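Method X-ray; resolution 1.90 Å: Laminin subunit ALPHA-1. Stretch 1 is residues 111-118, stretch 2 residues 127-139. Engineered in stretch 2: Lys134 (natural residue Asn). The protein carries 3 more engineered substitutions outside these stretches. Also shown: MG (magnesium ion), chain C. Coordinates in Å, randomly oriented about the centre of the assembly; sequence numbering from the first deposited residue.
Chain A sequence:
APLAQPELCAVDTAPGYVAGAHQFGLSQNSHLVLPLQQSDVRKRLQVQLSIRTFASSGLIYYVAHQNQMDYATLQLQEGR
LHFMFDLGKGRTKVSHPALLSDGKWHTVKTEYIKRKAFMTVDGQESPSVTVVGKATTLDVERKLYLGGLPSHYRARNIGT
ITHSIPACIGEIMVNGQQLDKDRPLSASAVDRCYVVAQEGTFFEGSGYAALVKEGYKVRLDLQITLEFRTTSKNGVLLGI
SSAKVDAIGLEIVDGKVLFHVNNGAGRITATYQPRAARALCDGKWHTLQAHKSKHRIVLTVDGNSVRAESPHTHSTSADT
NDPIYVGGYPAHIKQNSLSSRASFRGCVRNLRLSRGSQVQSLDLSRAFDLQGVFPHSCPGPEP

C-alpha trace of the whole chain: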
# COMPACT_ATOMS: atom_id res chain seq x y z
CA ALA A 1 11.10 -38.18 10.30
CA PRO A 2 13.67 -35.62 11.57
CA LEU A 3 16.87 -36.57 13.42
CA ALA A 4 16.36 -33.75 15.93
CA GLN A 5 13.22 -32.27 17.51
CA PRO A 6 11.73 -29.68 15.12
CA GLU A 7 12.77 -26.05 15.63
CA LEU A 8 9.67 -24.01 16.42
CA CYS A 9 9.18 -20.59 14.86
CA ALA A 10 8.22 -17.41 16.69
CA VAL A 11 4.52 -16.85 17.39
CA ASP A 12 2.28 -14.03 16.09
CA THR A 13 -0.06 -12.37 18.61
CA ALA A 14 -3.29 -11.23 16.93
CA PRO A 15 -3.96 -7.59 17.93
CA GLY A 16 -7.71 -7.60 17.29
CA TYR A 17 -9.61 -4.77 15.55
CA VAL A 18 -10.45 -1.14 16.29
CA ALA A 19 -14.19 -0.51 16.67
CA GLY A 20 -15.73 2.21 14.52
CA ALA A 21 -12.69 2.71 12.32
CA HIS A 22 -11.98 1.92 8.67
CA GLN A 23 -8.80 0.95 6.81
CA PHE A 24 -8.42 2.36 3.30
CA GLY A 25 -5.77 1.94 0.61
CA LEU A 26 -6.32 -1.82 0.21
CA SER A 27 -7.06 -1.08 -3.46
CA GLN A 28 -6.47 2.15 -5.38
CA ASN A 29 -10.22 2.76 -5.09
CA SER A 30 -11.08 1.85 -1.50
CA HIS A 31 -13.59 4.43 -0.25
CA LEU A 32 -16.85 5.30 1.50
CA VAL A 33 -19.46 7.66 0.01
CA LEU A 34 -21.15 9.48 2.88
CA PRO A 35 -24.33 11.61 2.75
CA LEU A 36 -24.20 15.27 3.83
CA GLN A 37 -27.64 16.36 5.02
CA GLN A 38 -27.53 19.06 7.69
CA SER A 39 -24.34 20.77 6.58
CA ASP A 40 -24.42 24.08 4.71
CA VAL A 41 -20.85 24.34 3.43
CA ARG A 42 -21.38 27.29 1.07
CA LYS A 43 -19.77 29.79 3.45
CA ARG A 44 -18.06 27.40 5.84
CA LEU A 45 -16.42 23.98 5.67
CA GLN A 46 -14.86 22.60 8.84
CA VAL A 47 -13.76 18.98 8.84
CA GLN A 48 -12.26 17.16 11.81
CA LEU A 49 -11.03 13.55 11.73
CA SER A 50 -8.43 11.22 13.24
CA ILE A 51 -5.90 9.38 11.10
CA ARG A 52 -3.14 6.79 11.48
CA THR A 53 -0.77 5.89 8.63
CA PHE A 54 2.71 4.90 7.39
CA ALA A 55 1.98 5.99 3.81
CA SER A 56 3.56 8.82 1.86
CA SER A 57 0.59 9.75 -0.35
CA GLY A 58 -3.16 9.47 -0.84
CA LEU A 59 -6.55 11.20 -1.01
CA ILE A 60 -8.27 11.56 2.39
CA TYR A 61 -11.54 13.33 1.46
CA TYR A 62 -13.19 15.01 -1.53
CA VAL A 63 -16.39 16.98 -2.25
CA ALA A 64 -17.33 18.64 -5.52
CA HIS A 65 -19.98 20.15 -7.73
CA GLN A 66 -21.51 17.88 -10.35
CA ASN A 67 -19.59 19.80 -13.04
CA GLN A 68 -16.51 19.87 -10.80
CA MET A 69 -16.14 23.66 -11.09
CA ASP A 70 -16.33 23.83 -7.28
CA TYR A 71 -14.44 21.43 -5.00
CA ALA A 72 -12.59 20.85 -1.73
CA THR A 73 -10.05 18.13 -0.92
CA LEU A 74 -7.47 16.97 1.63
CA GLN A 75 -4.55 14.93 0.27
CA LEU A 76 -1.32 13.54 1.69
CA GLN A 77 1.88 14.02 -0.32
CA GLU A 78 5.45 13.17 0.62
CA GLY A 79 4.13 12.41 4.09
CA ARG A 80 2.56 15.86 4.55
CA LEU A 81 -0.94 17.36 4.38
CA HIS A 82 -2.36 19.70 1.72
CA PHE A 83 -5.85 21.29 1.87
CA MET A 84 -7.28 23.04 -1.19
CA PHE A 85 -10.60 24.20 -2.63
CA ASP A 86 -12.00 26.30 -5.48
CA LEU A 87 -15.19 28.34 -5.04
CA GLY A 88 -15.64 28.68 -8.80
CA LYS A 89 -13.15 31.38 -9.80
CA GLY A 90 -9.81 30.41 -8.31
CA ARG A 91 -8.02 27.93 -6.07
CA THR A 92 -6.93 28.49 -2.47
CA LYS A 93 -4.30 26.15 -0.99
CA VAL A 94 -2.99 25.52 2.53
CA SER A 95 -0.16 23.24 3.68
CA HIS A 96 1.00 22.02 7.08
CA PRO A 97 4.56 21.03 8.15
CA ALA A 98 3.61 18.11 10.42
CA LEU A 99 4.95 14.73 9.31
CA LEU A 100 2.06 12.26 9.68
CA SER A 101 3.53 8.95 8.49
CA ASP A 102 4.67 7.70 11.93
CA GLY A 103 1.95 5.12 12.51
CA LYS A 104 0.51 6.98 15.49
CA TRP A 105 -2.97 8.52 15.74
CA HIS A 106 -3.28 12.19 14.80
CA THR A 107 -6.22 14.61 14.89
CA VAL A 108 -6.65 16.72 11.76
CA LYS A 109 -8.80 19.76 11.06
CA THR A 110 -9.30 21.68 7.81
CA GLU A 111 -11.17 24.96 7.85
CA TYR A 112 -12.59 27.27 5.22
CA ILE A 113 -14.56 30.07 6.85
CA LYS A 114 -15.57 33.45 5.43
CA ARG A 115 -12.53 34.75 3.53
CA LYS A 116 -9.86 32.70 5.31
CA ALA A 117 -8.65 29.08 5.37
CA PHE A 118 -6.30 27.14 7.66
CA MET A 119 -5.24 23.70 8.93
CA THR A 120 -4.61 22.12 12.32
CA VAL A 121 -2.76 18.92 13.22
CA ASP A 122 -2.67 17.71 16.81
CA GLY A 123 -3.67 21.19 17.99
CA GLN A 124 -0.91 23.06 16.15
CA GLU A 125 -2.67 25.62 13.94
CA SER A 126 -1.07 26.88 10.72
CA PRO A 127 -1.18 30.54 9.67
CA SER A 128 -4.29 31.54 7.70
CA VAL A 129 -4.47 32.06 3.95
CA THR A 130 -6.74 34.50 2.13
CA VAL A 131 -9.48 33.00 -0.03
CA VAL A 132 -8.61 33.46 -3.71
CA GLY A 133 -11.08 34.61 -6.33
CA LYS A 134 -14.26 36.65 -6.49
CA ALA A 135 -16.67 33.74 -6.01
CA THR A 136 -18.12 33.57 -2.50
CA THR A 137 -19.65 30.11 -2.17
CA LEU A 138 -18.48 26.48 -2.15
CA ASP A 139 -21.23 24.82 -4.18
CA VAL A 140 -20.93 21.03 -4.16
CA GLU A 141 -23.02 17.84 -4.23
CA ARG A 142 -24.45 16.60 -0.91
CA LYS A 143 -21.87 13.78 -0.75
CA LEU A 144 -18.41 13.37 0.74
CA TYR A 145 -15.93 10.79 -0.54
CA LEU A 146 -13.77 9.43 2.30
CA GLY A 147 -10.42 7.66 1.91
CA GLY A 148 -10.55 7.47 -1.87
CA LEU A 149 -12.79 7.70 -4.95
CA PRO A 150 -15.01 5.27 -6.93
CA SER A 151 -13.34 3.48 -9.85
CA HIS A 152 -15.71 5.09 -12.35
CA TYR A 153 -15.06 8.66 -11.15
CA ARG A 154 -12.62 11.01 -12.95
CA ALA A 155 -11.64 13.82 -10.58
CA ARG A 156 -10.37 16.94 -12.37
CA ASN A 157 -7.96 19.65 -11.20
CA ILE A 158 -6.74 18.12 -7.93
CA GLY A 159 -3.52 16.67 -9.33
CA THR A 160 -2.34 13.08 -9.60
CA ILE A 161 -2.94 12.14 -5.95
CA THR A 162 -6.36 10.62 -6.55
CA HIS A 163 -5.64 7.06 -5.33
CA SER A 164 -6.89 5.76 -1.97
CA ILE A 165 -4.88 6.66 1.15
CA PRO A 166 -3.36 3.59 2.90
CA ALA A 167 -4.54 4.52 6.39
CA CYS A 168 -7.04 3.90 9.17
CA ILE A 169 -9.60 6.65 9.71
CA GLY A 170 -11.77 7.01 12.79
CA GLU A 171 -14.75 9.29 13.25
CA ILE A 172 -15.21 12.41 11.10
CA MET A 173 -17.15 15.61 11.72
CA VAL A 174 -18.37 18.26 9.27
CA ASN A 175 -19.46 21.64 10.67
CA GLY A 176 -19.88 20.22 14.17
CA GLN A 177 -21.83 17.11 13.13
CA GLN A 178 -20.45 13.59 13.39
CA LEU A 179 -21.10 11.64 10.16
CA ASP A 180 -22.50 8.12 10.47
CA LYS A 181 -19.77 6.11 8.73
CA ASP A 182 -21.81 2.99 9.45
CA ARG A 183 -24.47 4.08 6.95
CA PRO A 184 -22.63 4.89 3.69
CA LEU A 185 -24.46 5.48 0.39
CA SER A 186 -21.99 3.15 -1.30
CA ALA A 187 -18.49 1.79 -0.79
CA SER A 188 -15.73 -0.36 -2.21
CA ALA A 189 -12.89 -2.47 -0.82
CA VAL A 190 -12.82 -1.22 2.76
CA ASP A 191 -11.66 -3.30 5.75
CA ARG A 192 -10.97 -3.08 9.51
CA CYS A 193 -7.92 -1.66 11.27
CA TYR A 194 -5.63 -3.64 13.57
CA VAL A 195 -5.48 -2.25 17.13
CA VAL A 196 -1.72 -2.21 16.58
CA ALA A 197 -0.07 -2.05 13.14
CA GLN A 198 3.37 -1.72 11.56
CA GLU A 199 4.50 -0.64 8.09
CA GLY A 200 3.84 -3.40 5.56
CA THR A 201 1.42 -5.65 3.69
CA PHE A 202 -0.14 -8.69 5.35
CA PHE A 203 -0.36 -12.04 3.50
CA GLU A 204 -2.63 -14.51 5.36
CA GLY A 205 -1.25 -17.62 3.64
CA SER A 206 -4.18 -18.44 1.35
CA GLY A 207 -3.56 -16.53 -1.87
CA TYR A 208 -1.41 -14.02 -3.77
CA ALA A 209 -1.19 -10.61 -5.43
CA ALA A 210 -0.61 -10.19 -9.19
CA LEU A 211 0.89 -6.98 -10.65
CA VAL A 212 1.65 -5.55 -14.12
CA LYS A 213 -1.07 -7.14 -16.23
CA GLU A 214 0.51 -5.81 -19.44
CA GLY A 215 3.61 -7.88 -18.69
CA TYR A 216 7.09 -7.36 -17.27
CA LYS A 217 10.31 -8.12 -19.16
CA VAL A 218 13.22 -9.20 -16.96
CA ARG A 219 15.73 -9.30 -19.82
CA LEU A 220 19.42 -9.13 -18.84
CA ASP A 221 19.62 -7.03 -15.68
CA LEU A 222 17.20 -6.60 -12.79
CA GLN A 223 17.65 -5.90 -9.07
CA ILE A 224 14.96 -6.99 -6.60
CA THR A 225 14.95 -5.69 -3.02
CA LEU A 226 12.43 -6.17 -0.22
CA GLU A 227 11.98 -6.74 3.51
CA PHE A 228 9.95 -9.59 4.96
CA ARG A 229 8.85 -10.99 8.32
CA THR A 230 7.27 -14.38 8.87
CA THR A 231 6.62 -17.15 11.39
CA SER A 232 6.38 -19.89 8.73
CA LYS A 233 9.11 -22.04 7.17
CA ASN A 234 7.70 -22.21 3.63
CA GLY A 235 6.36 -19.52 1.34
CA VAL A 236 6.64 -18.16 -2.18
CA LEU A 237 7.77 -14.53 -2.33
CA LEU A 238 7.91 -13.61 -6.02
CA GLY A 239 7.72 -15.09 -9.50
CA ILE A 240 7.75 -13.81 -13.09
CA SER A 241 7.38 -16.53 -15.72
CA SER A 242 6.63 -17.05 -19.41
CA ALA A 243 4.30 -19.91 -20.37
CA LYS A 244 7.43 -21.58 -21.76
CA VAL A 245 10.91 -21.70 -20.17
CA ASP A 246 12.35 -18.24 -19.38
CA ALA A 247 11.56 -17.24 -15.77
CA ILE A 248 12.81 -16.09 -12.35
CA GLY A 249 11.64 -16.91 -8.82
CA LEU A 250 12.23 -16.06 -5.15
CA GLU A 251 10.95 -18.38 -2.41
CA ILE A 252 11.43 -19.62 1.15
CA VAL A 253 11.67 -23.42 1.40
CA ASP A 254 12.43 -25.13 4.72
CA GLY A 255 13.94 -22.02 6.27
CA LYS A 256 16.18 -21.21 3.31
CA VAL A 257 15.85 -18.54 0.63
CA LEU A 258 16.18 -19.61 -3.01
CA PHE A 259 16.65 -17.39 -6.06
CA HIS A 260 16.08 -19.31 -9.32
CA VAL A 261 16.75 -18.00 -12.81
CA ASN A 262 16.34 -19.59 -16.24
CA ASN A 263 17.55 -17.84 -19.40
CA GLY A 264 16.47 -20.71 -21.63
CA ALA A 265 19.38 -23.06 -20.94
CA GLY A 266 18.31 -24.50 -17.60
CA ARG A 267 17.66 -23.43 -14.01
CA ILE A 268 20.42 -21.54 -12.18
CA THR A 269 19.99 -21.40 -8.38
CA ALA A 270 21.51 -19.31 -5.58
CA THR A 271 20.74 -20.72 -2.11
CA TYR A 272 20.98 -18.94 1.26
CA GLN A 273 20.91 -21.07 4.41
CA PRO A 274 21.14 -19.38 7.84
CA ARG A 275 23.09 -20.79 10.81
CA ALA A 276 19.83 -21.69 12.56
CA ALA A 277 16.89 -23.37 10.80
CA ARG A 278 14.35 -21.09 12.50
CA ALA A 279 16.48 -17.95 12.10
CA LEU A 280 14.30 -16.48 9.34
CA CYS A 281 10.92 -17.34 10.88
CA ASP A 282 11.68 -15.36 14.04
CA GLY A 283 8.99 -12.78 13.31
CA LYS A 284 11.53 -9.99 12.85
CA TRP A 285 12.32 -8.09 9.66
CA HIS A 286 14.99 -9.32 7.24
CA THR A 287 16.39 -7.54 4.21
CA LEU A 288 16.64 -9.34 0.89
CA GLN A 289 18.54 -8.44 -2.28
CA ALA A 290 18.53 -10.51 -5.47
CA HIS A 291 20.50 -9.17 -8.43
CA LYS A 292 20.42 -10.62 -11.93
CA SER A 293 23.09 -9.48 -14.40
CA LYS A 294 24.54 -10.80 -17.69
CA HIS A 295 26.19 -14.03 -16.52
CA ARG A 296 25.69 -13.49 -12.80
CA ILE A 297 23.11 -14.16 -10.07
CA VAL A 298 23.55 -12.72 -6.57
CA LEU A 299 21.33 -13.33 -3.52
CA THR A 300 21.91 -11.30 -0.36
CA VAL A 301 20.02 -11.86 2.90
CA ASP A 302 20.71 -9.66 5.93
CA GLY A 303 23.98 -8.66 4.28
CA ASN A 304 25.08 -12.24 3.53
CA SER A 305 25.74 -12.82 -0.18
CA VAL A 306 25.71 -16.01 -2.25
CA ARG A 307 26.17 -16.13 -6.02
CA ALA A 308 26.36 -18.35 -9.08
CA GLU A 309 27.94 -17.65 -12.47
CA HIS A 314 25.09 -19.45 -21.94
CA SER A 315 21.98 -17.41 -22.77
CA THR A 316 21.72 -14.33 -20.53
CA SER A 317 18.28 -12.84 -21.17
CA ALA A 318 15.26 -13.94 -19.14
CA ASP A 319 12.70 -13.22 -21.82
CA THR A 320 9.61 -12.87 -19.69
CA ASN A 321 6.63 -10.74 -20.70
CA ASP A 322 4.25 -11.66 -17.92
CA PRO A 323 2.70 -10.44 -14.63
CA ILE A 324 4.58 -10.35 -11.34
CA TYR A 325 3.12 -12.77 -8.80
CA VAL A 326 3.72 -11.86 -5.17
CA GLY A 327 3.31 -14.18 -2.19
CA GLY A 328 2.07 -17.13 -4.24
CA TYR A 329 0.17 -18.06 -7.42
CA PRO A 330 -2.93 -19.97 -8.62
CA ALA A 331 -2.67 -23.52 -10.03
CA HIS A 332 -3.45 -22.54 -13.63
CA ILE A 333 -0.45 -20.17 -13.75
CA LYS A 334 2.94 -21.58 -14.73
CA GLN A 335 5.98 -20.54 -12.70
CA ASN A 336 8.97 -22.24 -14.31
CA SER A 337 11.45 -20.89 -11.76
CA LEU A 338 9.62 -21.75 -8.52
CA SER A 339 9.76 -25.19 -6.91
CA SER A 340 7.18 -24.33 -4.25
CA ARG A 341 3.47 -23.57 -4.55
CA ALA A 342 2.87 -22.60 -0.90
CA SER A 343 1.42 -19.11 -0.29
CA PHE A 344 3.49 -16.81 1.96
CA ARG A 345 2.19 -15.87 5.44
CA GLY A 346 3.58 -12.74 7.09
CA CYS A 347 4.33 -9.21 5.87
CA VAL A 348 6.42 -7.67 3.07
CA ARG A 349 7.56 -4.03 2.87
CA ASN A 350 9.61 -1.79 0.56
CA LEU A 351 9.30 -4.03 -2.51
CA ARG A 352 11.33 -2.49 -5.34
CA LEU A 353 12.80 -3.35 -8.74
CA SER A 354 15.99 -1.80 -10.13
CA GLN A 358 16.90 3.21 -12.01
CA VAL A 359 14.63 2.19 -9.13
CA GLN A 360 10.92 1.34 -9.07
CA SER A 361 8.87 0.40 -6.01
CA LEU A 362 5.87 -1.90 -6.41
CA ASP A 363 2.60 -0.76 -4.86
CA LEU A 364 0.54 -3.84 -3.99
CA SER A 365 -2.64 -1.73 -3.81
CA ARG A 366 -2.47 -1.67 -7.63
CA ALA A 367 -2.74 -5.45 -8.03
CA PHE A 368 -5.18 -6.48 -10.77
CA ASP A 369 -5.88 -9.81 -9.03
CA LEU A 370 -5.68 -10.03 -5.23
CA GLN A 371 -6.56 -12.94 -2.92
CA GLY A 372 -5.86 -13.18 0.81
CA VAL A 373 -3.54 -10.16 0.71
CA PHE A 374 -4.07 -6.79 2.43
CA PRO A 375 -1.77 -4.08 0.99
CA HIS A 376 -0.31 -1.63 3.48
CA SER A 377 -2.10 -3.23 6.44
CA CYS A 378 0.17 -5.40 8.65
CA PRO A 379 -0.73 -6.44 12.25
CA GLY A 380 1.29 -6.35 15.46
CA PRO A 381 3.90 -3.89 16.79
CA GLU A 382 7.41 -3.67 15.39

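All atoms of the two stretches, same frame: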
# COMPACT_ATOMS: atom_id res chain seq x y z
N GLU A 111 -10.14 23.95 7.74
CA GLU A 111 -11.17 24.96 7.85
C GLU A 111 -11.19 26.08 6.83
O GLU A 111 -10.22 26.80 6.66
CB GLU A 111 -11.12 25.61 9.23
CG GLU A 111 -11.73 24.80 10.35
CD GLU A 111 -11.75 25.57 11.65
OE1 GLU A 111 -10.87 25.31 12.50
OE2 GLU A 111 -12.63 26.44 11.81
N TYR A 112 -12.33 26.20 6.17
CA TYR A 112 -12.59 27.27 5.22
C TYR A 112 -13.73 28.03 5.89
O TYR A 112 -14.80 27.47 6.12
CB TYR A 112 -13.07 26.71 3.88
CG TYR A 112 -14.05 27.63 3.16
CD1 TYR A 112 -13.74 28.97 2.91
CD2 TYR A 112 -15.30 27.15 2.74
CE1 TYR A 112 -14.66 29.82 2.26
CE2 TYR A 112 -16.22 27.99 2.09
CZ TYR A 112 -15.89 29.32 1.85
OH TYR A 112 -16.80 30.14 1.22
N ILE A 113 -13.50 29.29 6.23
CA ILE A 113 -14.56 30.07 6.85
C ILE A 113 -14.44 31.54 6.47
O ILE A 113 -13.40 32.17 6.68
CB ILE A 113 -14.54 29.89 8.39
CG1 ILE A 113 -15.76 30.58 9.00
CG2 ILE A 113 -13.25 30.42 8.98
CD1 ILE A 113 -15.97 30.27 10.47
N LYS A 114 -15.50 32.06 5.88
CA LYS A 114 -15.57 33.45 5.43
C LYS A 114 -14.60 33.71 4.27
O LYS A 114 -14.83 33.27 3.14
CB LYS A 114 -15.26 34.40 6.60
CG LYS A 114 -16.24 34.32 7.77
CD LYS A 114 -17.66 34.75 7.40
CE LYS A 114 -18.41 33.66 6.64
NZ LYS A 114 -19.84 34.01 6.38
N ARG A 115 -13.52 34.43 4.55
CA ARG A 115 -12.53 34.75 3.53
C ARG A 115 -11.15 34.21 3.90
O ARG A 115 -10.15 34.61 3.32
CB ARG A 115 -12.45 36.27 3.35
CG ARG A 115 -13.64 36.88 2.62
CD ARG A 115 -13.48 36.75 1.11
NE ARG A 115 -14.25 35.65 0.54
CZ ARG A 115 -14.18 35.28 -0.74
NH1 ARG A 115 -13.38 35.93 -1.58
NH2 ARG A 115 -14.92 34.27 -1.19
N LYS A 116 -11.12 33.29 4.86
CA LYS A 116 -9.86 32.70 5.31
C LYS A 116 -9.91 31.17 5.27
O LYS A 116 -10.98 30.58 5.14
CB LYS A 116 -9.54 33.16 6.74
CG LYS A 116 -9.09 34.62 6.86
CD LYS A 116 -10.19 35.61 6.47
CE LYS A 116 -11.38 35.54 7.42
NZ LYS A 116 -12.50 36.44 7.01
N ALA A 117 -8.75 30.54 5.38
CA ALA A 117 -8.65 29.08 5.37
C ALA A 117 -7.39 28.69 6.14
O ALA A 117 -6.38 29.38 6.06
CB ALA A 117 -8.58 28.56 3.94
N PHE A 118 -7.46 27.60 6.90
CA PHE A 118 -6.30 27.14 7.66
C PHE A 118 -6.39 25.66 8.04
O PHE A 118 -7.43 25.03 7.87
CB PHE A 118 -6.12 28.02 8.91
CG PHE A 118 -7.28 27.96 9.87
CD1 PHE A 118 -7.26 27.09 10.96
CD2 PHE A 118 -8.39 28.78 9.69
CE1 PHE A 118 -8.34 27.04 11.85
CE2 PHE A 118 -9.47 28.74 10.57
CZ PHE A 118 -9.44 27.86 11.65
N PRO A 127 -0.71 29.17 9.93
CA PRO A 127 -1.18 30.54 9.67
C PRO A 127 -2.30 30.49 8.63
O PRO A 127 -2.38 29.56 7.83
CB PRO A 127 0.07 31.24 9.15
CG PRO A 127 1.16 30.55 9.93
CD PRO A 127 0.75 29.09 9.81
N SER A 128 -3.18 31.50 8.65
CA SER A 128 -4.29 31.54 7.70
C SER A 128 -3.88 32.03 6.32
O SER A 128 -2.87 32.70 6.14
CB SER A 128 -5.40 32.45 8.23
OG SER A 128 -6.02 31.88 9.37
N VAL A 129 -4.69 31.66 5.33
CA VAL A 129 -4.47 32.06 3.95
C VAL A 129 -5.74 32.76 3.50
O VAL A 129 -6.84 32.41 3.94
CB VAL A 129 -4.20 30.84 3.05
CG1 VAL A 129 -4.12 31.28 1.60
CG2 VAL A 129 -2.91 30.16 3.46
N THR A 130 -5.60 33.75 2.63
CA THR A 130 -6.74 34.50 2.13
C THR A 130 -7.41 33.81 0.95
O THR A 130 -6.75 33.41 -0.01
CB THR A 130 -6.32 35.93 1.70
OG1 THR A 130 -5.94 36.68 2.86
CG2 THR A 130 -7.47 36.65 0.99
N VAL A 131 -8.72 33.65 1.03
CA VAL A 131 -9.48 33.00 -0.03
C VAL A 131 -9.23 33.73 -1.35
O VAL A 131 -9.32 34.96 -1.43
CB VAL A 131 -10.99 32.99 0.29
CG1 VAL A 131 -11.78 32.49 -0.91
CG2 VAL A 131 -11.23 32.07 1.49
N VAL A 132 -8.91 32.95 -2.38
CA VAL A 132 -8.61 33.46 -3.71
C VAL A 132 -9.84 33.48 -4.60
O VAL A 132 -10.68 32.58 -4.55
CB VAL A 132 -7.52 32.60 -4.39
CG1 VAL A 132 -7.32 33.04 -5.83
CG2 VAL A 132 -6.21 32.70 -3.61
N GLY A 133 -9.95 34.52 -5.43
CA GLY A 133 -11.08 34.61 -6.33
C GLY A 133 -12.20 35.50 -5.85
O GLY A 133 -12.25 35.89 -4.68
N LYS A 134 -13.11 35.80 -6.76
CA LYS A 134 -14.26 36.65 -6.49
C LYS A 134 -15.45 35.85 -5.97
O LYS A 134 -16.25 36.36 -5.18
CB LYS A 134 -14.66 37.40 -7.76
CG LYS A 134 -13.59 38.35 -8.31
CD LYS A 134 -12.27 37.64 -8.62
CE LYS A 134 -12.45 36.52 -9.63
NZ LYS A 134 -11.18 35.77 -9.85
N ALA A 135 -15.57 34.61 -6.43
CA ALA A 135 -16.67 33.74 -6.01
C ALA A 135 -16.75 33.75 -4.49
O ALA A 135 -15.75 33.94 -3.81
CB ALA A 135 -16.43 32.32 -6.52
N THR A 136 -17.95 33.54 -3.95
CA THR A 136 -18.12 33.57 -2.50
C THR A 136 -18.69 32.29 -1.89
O THR A 136 -18.77 32.19 -0.67
CB THR A 136 -19.03 34.74 -2.07
OG1 THR A 136 -20.37 34.49 -2.51
CG2 THR A 136 -18.55 36.04 -2.67
N THR A 137 -19.08 31.33 -2.71
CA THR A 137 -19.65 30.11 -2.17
C THR A 137 -19.06 28.80 -2.69
O THR A 137 -18.67 28.69 -3.85
CB THR A 137 -21.18 30.06 -2.41
OG1 THR A 137 -21.45 29.99 -3.82
CG2 THR A 137 -21.86 31.29 -1.83
N LEU A 138 -18.97 27.81 -1.79
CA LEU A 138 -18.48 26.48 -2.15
C LEU A 138 -19.75 25.71 -2.45
O LEU A 138 -20.48 25.32 -1.53
CB LEU A 138 -17.73 25.83 -0.98
CG LEU A 138 -17.36 24.35 -1.15
CD1 LEU A 138 -16.33 24.19 -2.29
CD2 LEU A 138 -16.78 23.81 0.16
N ASP A 139 -20.03 25.52 -3.73
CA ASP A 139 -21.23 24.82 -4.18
C ASP A 139 -20.88 23.41 -4.64
O ASP A 139 -20.31 23.22 -5.72
CB ASP A 139 -21.86 25.59 -5.34
CG ASP A 139 -22.05 27.06 -5.01
OD1 ASP A 139 -22.97 27.38 -4.23
OD2 ASP A 139 -21.27 27.90 -5.53
MG MG C . -19.15 28.56 -6.03
O HOH W 1 -17.10 33.20 0.89
O HOH W 2 -19.65 30.74 -6.09
O HOH W 3 -19.42 28.25 -8.34

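A polypeptide that leaves a β-sheet must still find partners for the polar groups its strands no longer pair, and the contact between residues 111-118 and 127-139 of this laminin α1 fragment illustrates how one side chain and one water can take over that work. Stretch 1 is a hairpin. A type II' turn from Ile113 to Lys116 reverses the chain, and its arms are tied by backbone hydrogen bonds, among them Lys116 N to Ile113 O (3.1 Å) and Ile113 N to Lys116 O (3.0 Å).

Stretch 2 runs antiparallel to the second arm, and the first part of the contact is ordinary sheet pairing. Ala117 and Val129 form a hydrogen-bonded pair: Val129 N donates to Ala117 O at 2.9 Å, while the return bond from Ala117 N to Val129 O, at 3.0 Å, is weak because its angle is only 130°. Both carbonyl oxygens also receive a CA-H contact, Val129 O from Lys116 CA at 3.3 Å and Ala117 O from Ser128 CA at 3.4 Å. Lys116 and Thr130 make the neighbouring non-hydrogen-bonded pair, their side chains on the face of the sheet that Ala117 and Val129 do not use. One further backbone bond, from Val131 N to Arg115 O, is 2.9 Å long and almost perfectly straight at 179°.

Beyond Val131 the backbone pairing across the contact ends, and the side chain of Arg115 takes over. Its CA-to-CB bond points sideways, but the chain bends through chi1 and chi2 both in m, and its end comes nearer to stretch 2. There the guanidinium meets two main-chain carbonyls near its own plane, where its N-H groups point: Arg115 NH2 donates to Ala135 O at 2.8 Å, and Arg115 NH1 makes a weak bond to Gly133 O at 3.3 Å. Val131 CG1 lies over one face of the group, 3.6 Å from Arg115 NH2, so an apolar methyl covers a surface that offers no donors. Gly133 itself adopts backbone angles at which a CB would be jammed against the preceding carbonyl oxygen.

Arg115 NH2 has a second acceptor in water 1, 3.2 Å away. This water donates to Thr136 O at 2.5 Å and to Lys114 O at 3.2 Å, and it is hydrogen-bonded to Tyr112 OH at 3.1 Å. It therefore links Tyr112 to Thr136 where no direct hydrogen bond forms: Tyr112 OH lies 3.4 Å from Thr136 O, but the angle is too poor. The ring of Tyr112 packs against apolar groups, with Tyr112 CE1 4.2 Å from Val131 CG2 and Tyr112 CE2 4.0 Å from Leu138 CB.

Near the end of stretch 2 a magnesium ion takes two of the oxygens, and Thr137 OG1 is satisfied beside it. Thr137 O binds MG at 2.2 Å and Asp139 OD2 binds it at 2.3 Å; Thr137 OG1 also donates to Asp139 OD2 at 2.7 Å and accepts from metal-bound water 2 at 3.0 Å.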